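Side-chain contacts in uncharacterized protein YhfS (Escherichia coli, PDB 4J8L), which is of unknown function but carries pyridoxal 5'-phosphate covalently attached to a lysine and may have cysteine synthase activity: residues Ala81-Ala84 with Ala85-Pro89; Tyr151-Ala154 with Asp155-Thr159; Asn214-Arg217 with Ala218-Ser222; Ala242-Met245 with His246-Ala250; Glu254-Leu257 with Ala258-Gly262. One frame throughout, in Å; residues are numbered along the deposited sequence.

Interaction 1 of 5, residues Ala81-Ala84 with Ala85-Pro89; sequences AGLA and ALLKP
Ala-81 meets Ala-85 one turn further on, where helix 74-86 runs out in the domain with the aminotransferase-type sequence; this is a local contact at a helix C-terminus. The carbonyl of Ala-81 is held only weakly, with Ala-85 N at 3.2 Å from Ala-81 O. Next comes Gly-82, whose oxygen shares that same amide through a second weak bond, so one N-H is split between two acceptors and neither line is straight. Leu-86 lies against this carbonyl, its CG 3.4 Å from Gly-82 O, and its side chain also packs on Val-212 of helix 210-219. Leu-83 does more of the work. Its oxygen takes two hydrogen bonds: Leu-87 N reaches Leu-83 O at 3.0 Å, close to the line of the carbonyl bond, while Leu-86 N comes from above the carbonyl plane, 66° out of it. Both leucine side chains, Leu-83 and Leu-87, rest on strand 137-141, through Leu-139 and Ala-137, but touch each other only loosely, CD2 to CD2 at 4.4 Å. With its CG set between backbone N and carbonyl carbon (chi1 75°), Leu-87 turns back toward the helix and places CD2 3.4 Å from Leu-83 O.

Interaction 2 of 5, residues Tyr151-Ala154 with Asp155-Thr159; sequences YVLA and DVLAT
The contact of Tyr-151, Val-152 and Leu-153 with Asp-155, Val-156 and Leu-157 is a helix start, the first turn of the connecting helix in the beta-alpha-beta unit of strand 137-141, helix 153-162 and strand 167-170. Val-152 holds the N-cap position: its oxygen accepts Val-156 N at 3.2 Å and, weakly, Asp-155 N. On the sheet side Leu-153 and Leu-157 meet at a slant, Leu-153 CG 3.8 Å from Leu-157 CD1, and both press on Val-140 and Thr-169. Leu-157 CG also lies 3.3 Å from Leu-153 O. Replacing Leu-157 by an alanine removes CG and both methyls, which would probably open a gap beside Leu-153 and against Val-140 and Thr-169. Tyr-151 stands just ahead of the helix; a chi1 of 64° brings its ring across to Val-156, where CD2 touches Val-156 CG2 at 3.6 Å. That ring is fixed from several sides: OH bonds to Gln-141 O, Arg-144 makes a cation-pi contact and His-96 an edge-to-face one. At the exposed side Asp-155 turns its carboxylate back toward the helix start, where a negative charge is likely to be favoured; its OD2 comes 3.5 Å from Val-152 CB. One turn on, Thr-159 grips Asp-155 O twice, with OG1 at 3.0 Å and N arriving from the opposite face of the carbonyl plane.

Interaction 3 of 5, residues Asn214-Arg217 with Ala218-Ser222; sequences NRIR and ATLYS
The guanidinium of Arg-217 meets Leu-220 obliquely, NH1 at 3.5 Å from Leu-220 CD1, the two side chains crossing at about a right angle. Arg-217 is bent at chi2 and chi3, which brings its end back to the leucine, and NH1 is hydrogen-bonded to Gln-226 OE1. The second flat group, the ring of Tyr-221, carries Ala-218 O over one face, displaced toward the rim. Here the last turn of helix 210-219 gives way to loop. Ile-216 O accepts two bonds from Thr-219: OG1 at 2.7 Å sits in the carbonyl plane on a lone pair, the chi1 of 69° turning the hydroxyl back to that oxygen, while the amide N comes from above the plane. Leu-220 N then bonds to Arg-217 O at 3.1 Å, and a water donates to that same Arg-217 O at 2.8 Å. Leu-220, the centre of an inverse gamma turn, also sets CG 3.4 Å from Ile-216 O. Putting a glycine at Leu-220 would probably strip the Arg-217 guanidinium of this apolar support and uncover Ile-216 O. The helix end lies against helix 74-86: Ile-216 packs on Ala-81 and Ala-85, and Arg-215 NH2 bonds to Ala-85 O.

Interaction 4 of 5, residues Ala242-Met245 with His246-Ala250; sequences APVM and HAVQA
His-246 sits one turn on from Ala-242 and meets its carbonyl, on the long helix 229-261, which runs toward the C-terminal domain as the interdomain helix does in fold type I PLP enzymes. His-246 N bonds to Ala-242 O at 3.0 Å. Its ring, with CG beside the backbone N (chi1 -79°), swings back so that CD2 comes 3.2 Å from Ala-242 O. That oxygen lies at the ring edge, near the ring plane. The imidazole also meets the ring of Phe-198, the planes only about 10° apart. Next along, Ala-247 N bonds to Pro-243 O at 2.9 Å; the amide pattern is interrupted at Pro-243 and Val-244, where the helix kinks, yet their carbonyls still serve the following turn. Ala-247 and Pro-243 both pack on Ala-14 of helix 11-28. Val-248 N continues the pattern, bonding to Val-244 O, and Val-248 CG2 touches that oxygen at 3.3 Å, while Val-244 CG1 is 4.5 Å from Val-248 CG2. Last comes Gln-249, its chain extended so that OE1 reaches Arg-344 NH1; Arg-344 also packs on selenomethionine Met-245. Gln-249 N closes the turn, 3.1 Å from Met-245 O. Gln-249 CB lies 3.7 Å from Met-245 O.

Interaction 5 of 5, residues Glu254-Leu257 with Ala258-Gly262; sequences ERLL and ALLNG
Leu-256 and Leu-260 lie side by side on the final turns of helix 229-261, pointing the same way, where the helix packs on the four-stranded antiparallel sheet and helix 347-360. The apolar contacts centre on them: Leu-256 CG is 4.2 Å from Leu-260 CD1, and together they fill the angle between helix 347-360, through Val-350 and Leu-351, and Leu-281 of strand 279-285. Leu-256 CG stands trans to the backbone N (chi1 178°), which carries the branch forward along the helix toward its partner. Leu-257 turns to the other strand, 268-275, resting on Ala-271 and Ile-273. Backbone hydrogen bonds form the second group, a regular alpha-helical ladder in which Glu-254, Arg-255, Leu-256 and Leu-257 each give their oxygen to the amide four places on; Asn-261 N to Leu-257 O is 2.9 Å. Leucine branches shelter some of these oxygens: Leu-259 CG is 3.3 Å from Arg-255 O, and Leu-260 CG 3.4 Å from Leu-256 O. Among the charged groups, Arg-255 NE makes a salt bridge to Glu-347 OE2, which ties this helix to helix 347-360. Polar meets apolar at the exposed end, where Asn-261 slants across Leu-257 and Asn-261 ND2 lies 3.7 Å from Leu-257 CG.

In the fold
The five contacts come in series along the chain. Interactions 1, 2 and 3 belong to the aminotransferase-like part built on the mixed seven-stranded sheet, and interactions 1 and 2, with centres 21 Å apart, both pack on strand 137-141. Interactions 1 and 3, centres 12 Å apart, are the one pair in side-chain contact, two helix ends leaning on each other. Helix 229-261 carries both interactions 4 and 5, centres 18 Å apart, on the far side of the chain's centre from 1 and 3. Interaction 5 reaches the four-stranded antiparallel sheet; its centre lies about 48 Å from that of interaction 3, a measure of how far apart contacts in the two parts of the molecule are.

Interaction 1 of 5, residues Ala81-Ala84 with Ala85-Pro89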
loop_
_atom_site.group_PDB
_atom_site.type_symbol
_atom_site.label_atom_id
_atom_site.label_comp_id
_atom_site.label_asym_id
_atom_site.label_seq_id
_atom_site.Cartn_x
_atom_site.Cartn_y
_atom_site.Cartn_z
ATOM N N ALA A 81 8.687 12.872 -1.435
ATOM C CA ALA A 81 10.128 12.882 -1.229
ATOM C C ALA A 81 10.842 12.070 -2.299
ATOM O O ALA A 81 11.876 12.496 -2.817
ATOM C CB ALA A 81 10.469 12.355 0.163
ATOM N N GLY A 82 10.292 10.908 -2.639
ATOM C CA GLY A 82 10.895 10.078 -3.670
ATOM C C GLY A 82 10.882 10.733 -5.044
ATOM O O GLY A 82 11.898 10.757 -5.746
ATOM N N LEU A 83 9.737 11.274 -5.442
ATOM C CA LEU A 83 9.671 11.975 -6.725
ATOM C C LEU A 83 10.627 13.168 -6.776
ATOM O O LEU A 83 11.305 13.374 -7.777
ATOM C CB LEU A 83 8.243 12.426 -7.033
ATOM C CG LEU A 83 7.267 11.300 -7.393
ATOM C CD1 LEU A 83 5.866 11.864 -7.620
ATOM C CD2 LEU A 83 7.741 10.534 -8.622
ATOM N N ALA A 84 10.686 13.945 -5.697
ATOM C CA ALA A 84 11.565 15.116 -5.661
ATOM C C ALA A 84 13.042 14.752 -5.783
ATOM O O ALA A 84 13.855 15.565 -6.231
ATOM C CB ALA A 84 11.323 15.927 -4.401
ATOM N N ALA A 85 13.381 13.529 -5.391
ATOM C CA ALA A 85 14.752 13.050 -5.490
ATOM C C ALA A 85 15.069 12.434 -6.858
ATOM O O ALA A 85 16.241 12.210 -7.178
ATOM C CB ALA A 85 15.035 12.048 -4.376
ATOM N N LEU A 86 14.039 12.172 -7.666
ATOM C CA LEU A 86 14.242 11.558 -8.983
ATOM C C LEU A 86 14.145 12.549 -10.133
ATOM O O LEU A 86 14.760 12.356 -11.190
ATOM C CB LEU A 86 13.248 10.418 -9.220
ATOM C CG LEU A 86 13.435 9.161 -8.373
ATOM C CD1 LEU A 86 12.410 8.106 -8.749
ATOM C CD2 LEU A 86 14.851 8.609 -8.514
ATOM N N LEU A 87 13.374 13.610 -9.945
ATOM C CA LEU A 87 13.290 14.603 -11.003
ATOM C C LEU A 87 13.027 16.023 -10.519
ATOM O O LEU A 87 12.701 16.253 -9.353
ATOM C CB LEU A 87 12.311 14.174 -12.107
ATOM C CG LEU A 87 10.799 14.226 -11.924
ATOM C CD1 LEU A 87 10.150 14.036 -13.285
ATOM C CD2 LEU A 87 10.316 13.162 -10.978
ATOM N N LYS A 88 13.219 16.967 -11.436
ATOM C CA LYS A 88 13.117 18.391 -11.150
ATOM C C LYS A 88 11.750 18.890 -11.583
ATOM O O LYS A 88 11.092 18.243 -12.396
ATOM C CB LYS A 88 14.210 19.153 -11.913
ATOM C CG LYS A 88 15.622 18.791 -11.476
ATOM C CD LYS A 88 16.665 19.479 -12.344
ATOM C CE LYS A 88 18.075 19.139 -11.880
ATOM N NZ LYS A 88 19.105 19.809 -12.721
ATOM N N PRO A 89 11.315 20.034 -11.030
ATOM C CA PRO A 89 10.061 20.651 -11.455
ATOM C C PRO A 89 10.060 20.864 -12.964
ATOM O O PRO A 89 11.067 21.300 -13.527
ATOM C CB PRO A 89 10.094 22.012 -10.761
ATOM C CG PRO A 89 10.919 21.804 -9.572
ATOM C CD PRO A 89 11.945 20.776 -9.924
#

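Interaction 2 of 5, residues Tyr151-Ala154 with Asp155-Thr159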
loop_
_atom_site.group_PDB
_atom_site.type_symbol
_atom_site.label_atom_id
_atom_site.label_comp_id
_atom_site.label_asym_id
_atom_site.label_seq_id
_atom_site.Cartn_x
_atom_site.Cartn_y
_atom_site.Cartn_z
ATOM N N TYR A 151 -0.792 -6.176 -15.132
ATOM C CA TYR A 151 0.648 -6.185 -15.330
ATOM C C TYR A 151 1.427 -6.742 -14.143
ATOM O O TYR A 151 0.995 -6.635 -12.992
ATOM C CB TYR A 151 1.166 -4.809 -15.744
ATOM C CG TYR A 151 1.019 -3.674 -14.740
ATOM C CD1 TYR A 151 0.028 -2.715 -14.894
ATOM C CD2 TYR A 151 1.910 -3.527 -13.683
ATOM C CE1 TYR A 151 -0.090 -1.658 -14.019
ATOM C CE2 TYR A 151 1.798 -2.467 -12.793
ATOM C CZ TYR A 151 0.796 -1.536 -12.970
ATOM O OH TYR A 151 0.676 -0.472 -12.102
ATOM N N VAL A 152 2.561 -7.363 -14.450
ATOM C CA VAL A 152 3.476 -7.869 -13.434
ATOM C C VAL A 152 4.456 -6.763 -13.084
ATOM O O VAL A 152 5.170 -6.268 -13.960
ATOM C CB VAL A 152 4.251 -9.094 -13.955
ATOM C CG1 VAL A 152 5.296 -9.537 -12.935
ATOM C CG2 VAL A 152 3.287 -10.225 -14.280
ATOM N N LEU A 153 4.474 -6.364 -11.813
ATOM C CA LEU A 153 5.312 -5.257 -11.359
ATOM C C LEU A 153 6.760 -5.388 -11.827
ATOM O O LEU A 153 7.313 -4.457 -12.423
ATOM C CB LEU A 153 5.268 -5.143 -9.833
ATOM C CG LEU A 153 6.055 -3.979 -9.221
ATOM C CD1 LEU A 153 5.586 -2.646 -9.796
ATOM C CD2 LEU A 153 5.935 -3.969 -7.705
ATOM N N ALA A 154 7.357 -6.552 -11.579
ATOM C CA ALA A 154 8.764 -6.785 -11.906
ATOM C C ALA A 154 9.061 -6.605 -13.394
ATOM O O ALA A 154 10.135 -6.130 -13.769
ATOM C CB ALA A 154 9.191 -8.172 -11.440
ATOM N N ASP A 155 8.105 -6.976 -14.241
ATOM C CA ASP A 155 8.303 -6.884 -15.683
ATOM C C ASP A 155 8.233 -5.444 -16.177
ATOM O O ASP A 155 8.983 -5.046 -17.072
ATOM C CB ASP A 155 7.301 -7.767 -16.429
ATOM C CG ASP A 155 7.504 -9.241 -16.135
ATOM O OD1 ASP A 155 8.585 -9.605 -15.621
ATOM O OD2 ASP A 155 6.587 -10.034 -16.415
ATOM N N VAL A 156 7.337 -4.659 -15.589
ATOM C CA VAL A 156 7.261 -3.245 -15.925
ATOM C C VAL A 156 8.551 -2.554 -15.488
ATOM O O VAL A 156 9.130 -1.756 -16.234
ATOM C CB VAL A 156 6.048 -2.579 -15.254
ATOM C CG1 VAL A 156 6.111 -1.067 -15.403
ATOM C CG2 VAL A 156 4.754 -3.128 -15.848
ATOM N N LEU A 157 9.005 -2.880 -14.278
ATOM C CA LEU A 157 10.244 -2.319 -13.748
ATOM C C LEU A 157 11.465 -2.710 -14.578
ATOM O O LEU A 157 12.337 -1.878 -14.823
ATOM C CB LEU A 157 10.442 -2.720 -12.281
ATOM C CG LEU A 157 9.386 -2.140 -11.336
ATOM C CD1 LEU A 157 9.527 -2.734 -9.940
ATOM C CD2 LEU A 157 9.486 -0.621 -11.277
ATOM N N ALA A 158 11.519 -3.968 -15.011
ATOM C CA ALA A 158 12.622 -4.445 -15.836
ATOM C C ALA A 158 12.698 -3.670 -17.148
ATOM O O ALA A 158 13.781 -3.301 -17.601
ATOM C CB ALA A 158 12.487 -5.937 -16.104
ATOM N N THR A 159 11.540 -3.416 -17.748
ATOM C CA THR A 159 11.482 -2.663 -18.992
ATOM C C THR A 159 12.038 -1.262 -18.790
ATOM O O THR A 159 12.825 -0.770 -19.607
ATOM C CB THR A 159 10.043 -2.574 -19.539
ATOM O OG1 THR A 159 9.533 -3.895 -19.753
ATOM C CG2 THR A 159 10.019 -1.815 -20.864
#

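Interaction 3 of 5, residues Asn214-Arg217 with Ala218-Ser222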
loop_
_atom_site.group_PDB
_atom_site.type_symbol
_atom_site.label_atom_id
_atom_site.label_comp_id
_atom_site.label_asym_id
_atom_site.label_seq_id
_atom_site.Cartn_x
_atom_site.Cartn_y
_atom_site.Cartn_z
ATOM N N ASN A 214 19.952 9.357 0.034
ATOM C CA ASN A 214 20.830 10.429 0.487
ATOM C C ASN A 214 20.312 11.799 0.046
ATOM O O ASN A 214 20.396 12.770 0.799
ATOM C CB ASN A 214 22.268 10.232 -0.010
ATOM C CG ASN A 214 22.992 9.117 0.716
ATOM O OD1 ASN A 214 22.631 8.746 1.832
ATOM N ND2 ASN A 214 24.037 8.587 0.087
ATOM N N ARG A 215 19.757 11.874 -1.162
ATOM C CA ARG A 215 19.192 13.138 -1.625
ATOM C C ARG A 215 17.986 13.530 -0.781
ATOM O O ARG A 215 17.761 14.709 -0.504
ATOM C CB ARG A 215 18.819 13.085 -3.113
ATOM C CG ARG A 215 20.037 13.080 -4.033
ATOM C CD ARG A 215 19.693 13.511 -5.455
ATOM N NE ARG A 215 18.881 12.523 -6.156
ATOM C CZ ARG A 215 19.382 11.484 -6.818
ATOM N NH1 ARG A 215 20.692 11.291 -6.856
ATOM N NH2 ARG A 215 18.574 10.632 -7.434
ATOM N N ILE A 216 17.215 12.533 -0.367
ATOM C CA ILE A 216 16.076 12.792 0.495
ATOM C C ILE A 216 16.548 13.282 1.865
ATOM O O ILE A 216 16.084 14.309 2.364
ATOM C CB ILE A 216 15.201 11.541 0.650
ATOM C CG1 ILE A 216 14.541 11.190 -0.685
ATOM C CG2 ILE A 216 14.156 11.742 1.748
ATOM C CD1 ILE A 216 13.713 9.921 -0.646
ATOM N N ARG A 217 17.491 12.563 2.464
ATOM C CA ARG A 217 17.969 12.945 3.794
ATOM C C ARG A 217 18.545 14.365 3.823
ATOM O O ARG A 217 18.382 15.087 4.812
ATOM C CB ARG A 217 18.979 11.926 4.333
ATOM C CG ARG A 217 18.344 10.606 4.778
ATOM C CD ARG A 217 17.523 10.769 6.080
ATOM N NE ARG A 217 18.295 11.482 7.094
ATOM C CZ ARG A 217 17.771 12.173 8.101
ATOM N NH1 ARG A 217 16.455 12.229 8.267
ATOM N NH2 ARG A 217 18.572 12.807 8.949
ATOM N N ALA A 218 19.177 14.774 2.726
ATOM C CA ALA A 218 19.777 16.104 2.646
ATOM C C ALA A 218 18.749 17.236 2.741
ATOM O O ALA A 218 19.107 18.357 3.103
ATOM C CB ALA A 218 20.631 16.245 1.370
ATOM N N THR A 219 17.484 16.943 2.422
ATOM C CA THR A 219 16.425 17.954 2.467
ATOM C C THR A 219 15.766 18.035 3.831
ATOM O O THR A 219 15.000 18.959 4.101
ATOM C CB THR A 219 15.303 17.683 1.430
ATOM O OG1 THR A 219 14.569 16.511 1.809
ATOM C CG2 THR A 219 15.899 17.503 0.050
ATOM N N LEU A 220 16.057 17.061 4.689
ATOM C CA LEU A 220 15.383 16.959 5.987
ATOM C C LEU A 220 16.163 17.736 7.054
ATOM O O LEU A 220 16.706 17.163 7.993
ATOM C CB LEU A 220 15.212 15.490 6.380
ATOM C CG LEU A 220 14.441 14.660 5.345
ATOM C CD1 LEU A 220 14.162 13.264 5.872
ATOM C CD2 LEU A 220 13.132 15.349 4.939
ATOM N N TYR A 221 16.223 19.053 6.881
ATOM C CA TYR A 221 17.040 19.911 7.737
ATOM C C TYR A 221 16.494 20.107 9.148
ATOM O O TYR A 221 17.261 20.194 10.104
ATOM C CB TYR A 221 17.192 21.298 7.109
ATOM C CG TYR A 221 17.966 21.344 5.807
ATOM C CD1 TYR A 221 19.360 21.324 5.802
ATOM C CD2 TYR A 221 17.307 21.441 4.582
ATOM C CE1 TYR A 221 20.074 21.384 4.611
ATOM C CE2 TYR A 221 18.013 21.495 3.389
ATOM C CZ TYR A 221 19.398 21.464 3.411
ATOM O OH TYR A 221 20.114 21.521 2.231
ATOM N N SER A 222 15.175 20.205 9.260
ATOM C CA SER A 222 14.536 20.748 10.458
ATOM C C SER A 222 14.270 19.705 11.537
ATOM O O SER A 222 14.278 18.508 11.274
ATOM C CB SER A 222 13.209 21.404 10.069
ATOM O OG SER A 222 12.270 20.419 9.669
HETATM O O HOH W 1 19.650 15.778 7.244
#

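Interaction 4 of 5, residues Ala242-Met245 with His246-Ala250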
loop_
_atom_site.group_PDB
_atom_site.type_symbol
_atom_site.label_atom_id
_atom_site.label_comp_id
_atom_site.label_asym_id
_atom_site.label_seq_id
_atom_site.Cartn_x
_atom_site.Cartn_y
_atom_site.Cartn_z
ATOM N N ALA A 242 2.658 -7.294 10.794
ATOM C CA ALA A 242 1.927 -7.169 9.528
ATOM C C ALA A 242 1.787 -8.443 8.673
ATOM O O ALA A 242 0.670 -8.773 8.259
ATOM C CB ALA A 242 2.457 -5.994 8.695
ATOM N N PRO A 243 2.894 -9.159 8.401
ATOM C CA PRO A 243 2.723 -10.234 7.420
ATOM C C PRO A 243 1.795 -11.354 7.883
ATOM O O PRO A 243 0.898 -11.728 7.125
ATOM C CB PRO A 243 4.159 -10.725 7.145
ATOM C CG PRO A 243 4.994 -10.186 8.250
ATOM C CD PRO A 243 4.310 -8.950 8.759
ATOM N N VAL A 244 1.961 -11.855 9.105
ATOM C CA VAL A 244 1.118 -12.961 9.539
ATOM C C VAL A 244 -0.348 -12.537 9.678
ATOM O O VAL A 244 -1.247 -13.279 9.274
ATOM C CB VAL A 244 1.648 -13.611 10.844
ATOM C CG1 VAL A 244 0.613 -14.543 11.454
ATOM C CG2 VAL A 244 2.941 -14.372 10.566
HETATM N N MSE A 245 -0.591 -11.346 10.222
HETATM C CA MSE A 245 -1.979 -10.914 10.409
HETATM C C MSE A 245 -2.658 -10.708 9.060
HETATM O O MSE A 245 -3.838 -11.014 8.899
HETATM C CB MSE A 245 -2.067 -9.682 11.303
HETATM C CG MSE A 245 -1.368 -9.917 12.659
HETATM SE SE MSE A 245 -2.213 -11.300 13.766
HETATM C CE MSE A 245 -3.914 -10.426 13.692
ATOM N N HIS A 246 -1.907 -10.246 8.071
ATOM C CA HIS A 246 -2.499 -10.128 6.751
ATOM C C HIS A 246 -2.688 -11.462 6.038
ATOM O O HIS A 246 -3.625 -11.613 5.257
ATOM C CB HIS A 246 -1.750 -9.092 5.905
ATOM C CG HIS A 246 -2.131 -7.691 6.248
ATOM N ND1 HIS A 246 -3.352 -7.155 5.894
ATOM C CD2 HIS A 246 -1.494 -6.739 6.970
ATOM C CE1 HIS A 246 -3.435 -5.920 6.354
ATOM N NE2 HIS A 246 -2.317 -5.641 7.007
ATOM N N ALA A 247 -1.827 -12.436 6.316
ATOM C CA ALA A 247 -2.002 -13.761 5.731
ATOM C C ALA A 247 -3.259 -14.381 6.313
ATOM O O ALA A 247 -3.991 -15.078 5.623
ATOM C CB ALA A 247 -0.806 -14.640 6.002
ATOM N N VAL A 248 -3.507 -14.121 7.592
ATOM C CA VAL A 248 -4.735 -14.604 8.217
ATOM C C VAL A 248 -5.928 -13.966 7.494
ATOM O O VAL A 248 -6.907 -14.645 7.170
ATOM C CB VAL A 248 -4.774 -14.260 9.722
ATOM C CG1 VAL A 248 -6.171 -14.519 10.300
ATOM C CG2 VAL A 248 -3.736 -15.079 10.491
ATOM N N GLN A 249 -5.824 -12.670 7.220
ATOM C CA GLN A 249 -6.907 -11.940 6.555
ATOM C C GLN A 249 -7.127 -12.461 5.140
ATOM O O GLN A 249 -8.271 -12.570 4.677
ATOM C CB GLN A 249 -6.622 -10.435 6.507
ATOM C CG GLN A 249 -7.691 -9.644 5.743
ATOM C CD GLN A 249 -7.357 -8.176 5.581
ATOM O OE1 GLN A 249 -6.806 -7.546 6.479
ATOM N NE2 GLN A 249 -7.713 -7.615 4.430
ATOM N N ALA A 250 -6.035 -12.762 4.444
ATOM C CA ALA A 250 -6.136 -13.257 3.072
ATOM C C ALA A 250 -6.904 -14.572 3.044
ATOM O O ALA A 250 -7.702 -14.811 2.136
ATOM C CB ALA A 250 -4.756 -13.421 2.445
#

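Interaction 5 of 5, residues Glu254-Leu257 with Ala258-Gly262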
loop_
_atom_site.group_PDB
_atom_site.type_symbol
_atom_site.label_atom_id
_atom_site.label_comp_id
_atom_site.label_asym_id
_atom_site.label_seq_id
_atom_site.Cartn_x
_atom_site.Cartn_y
_atom_site.Cartn_z
ATOM N N GLU A 254 -10.549 -15.382 1.165
ATOM C CA GLU A 254 -10.760 -16.515 0.271
ATOM C C GLU A 254 -11.906 -17.401 0.762
ATOM O O GLU A 254 -12.732 -17.852 -0.036
ATOM C CB GLU A 254 -9.481 -17.342 0.108
ATOM C CG GLU A 254 -8.336 -16.615 -0.609
ATOM C CD GLU A 254 -8.470 -16.600 -2.131
ATOM O OE1 GLU A 254 -9.509 -17.052 -2.667
ATOM O OE2 GLU A 254 -7.521 -16.130 -2.798
ATOM N N ARG A 255 -11.971 -17.652 2.065
ATOM C CA ARG A 255 -13.042 -18.514 2.576
ATOM C C ARG A 255 -14.415 -17.844 2.448
ATOM O O ARG A 255 -15.408 -18.501 2.114
ATOM C CB ARG A 255 -12.763 -18.979 4.010
ATOM C CG ARG A 255 -11.590 -19.967 4.092
ATOM C CD ARG A 255 -11.440 -20.601 5.473
ATOM N NE ARG A 255 -11.335 -19.600 6.532
ATOM C CZ ARG A 255 -10.206 -18.988 6.888
ATOM N NH1 ARG A 255 -9.059 -19.285 6.290
ATOM N NH2 ARG A 255 -10.227 -18.077 7.852
ATOM N N LEU A 256 -14.450 -16.541 2.699
ATOM C CA LEU A 256 -15.656 -15.744 2.542
ATOM C C LEU A 256 -16.122 -15.774 1.093
ATOM O O LEU A 256 -17.307 -15.974 0.822
ATOM C CB LEU A 256 -15.383 -14.307 2.974
ATOM C CG LEU A 256 -16.511 -13.291 2.843
ATOM C CD1 LEU A 256 -17.705 -13.733 3.664
ATOM C CD2 LEU A 256 -16.004 -11.936 3.304
ATOM N N LEU A 257 -15.192 -15.566 0.159
ATOM C CA LEU A 257 -15.534 -15.601 -1.265
ATOM C C LEU A 257 -16.154 -16.935 -1.665
ATOM O O LEU A 257 -17.175 -16.972 -2.355
ATOM C CB LEU A 257 -14.306 -15.320 -2.137
ATOM C CG LEU A 257 -14.542 -15.353 -3.648
ATOM C CD1 LEU A 257 -15.482 -14.232 -4.099
ATOM C CD2 LEU A 257 -13.221 -15.279 -4.418
ATOM N N ALA A 258 -15.547 -18.031 -1.220
ATOM C CA ALA A 258 -16.068 -19.360 -1.531
ATOM C C ALA A 258 -17.485 -19.560 -0.992
ATOM O O ALA A 258 -18.351 -20.102 -1.686
ATOM C CB ALA A 258 -15.133 -20.444 -0.999
ATOM N N LEU A 259 -17.713 -19.127 0.244
ATOM C CA LEU A 259 -19.036 -19.244 0.853
ATOM C C LEU A 259 -20.083 -18.450 0.071
ATOM O O LEU A 259 -21.180 -18.949 -0.184
ATOM C CB LEU A 259 -19.003 -18.795 2.315
ATOM C CG LEU A 259 -18.275 -19.728 3.288
ATOM C CD1 LEU A 259 -17.963 -19.010 4.596
ATOM C CD2 LEU A 259 -19.117 -20.974 3.532
ATOM N N LEU A 260 -19.743 -17.225 -0.321
ATOM C CA LEU A 260 -20.673 -16.396 -1.081
ATOM C C LEU A 260 -20.947 -16.997 -2.451
ATOM O O LEU A 260 -22.092 -17.033 -2.903
ATOM C CB LEU A 260 -20.139 -14.973 -1.234
ATOM C CG LEU A 260 -20.107 -14.163 0.059
ATOM C CD1 LEU A 260 -19.407 -12.820 -0.147
ATOM C CD2 LEU A 260 -21.525 -13.969 0.581
ATOM N N ASN A 261 -19.894 -17.474 -3.108
ATOM C CA ASN A 261 -20.047 -18.122 -4.409
ATOM C C ASN A 261 -20.850 -19.419 -4.318
ATOM O O ASN A 261 -21.429 -19.873 -5.306
ATOM C CB ASN A 261 -18.686 -18.384 -5.054
ATOM C CG ASN A 261 -18.116 -17.150 -5.727
ATOM O OD1 ASN A 261 -18.844 -16.206 -6.025
ATOM N ND2 ASN A 261 -16.813 -17.155 -5.974
ATOM N N GLY A 262 -20.870 -20.012 -3.129
ATOM C CA GLY A 262 -21.613 -21.234 -2.891
ATOM C C GLY A 262 -23.064 -20.975 -2.544
ATOM O O GLY A 262 -23.834 -21.912 -2.353
#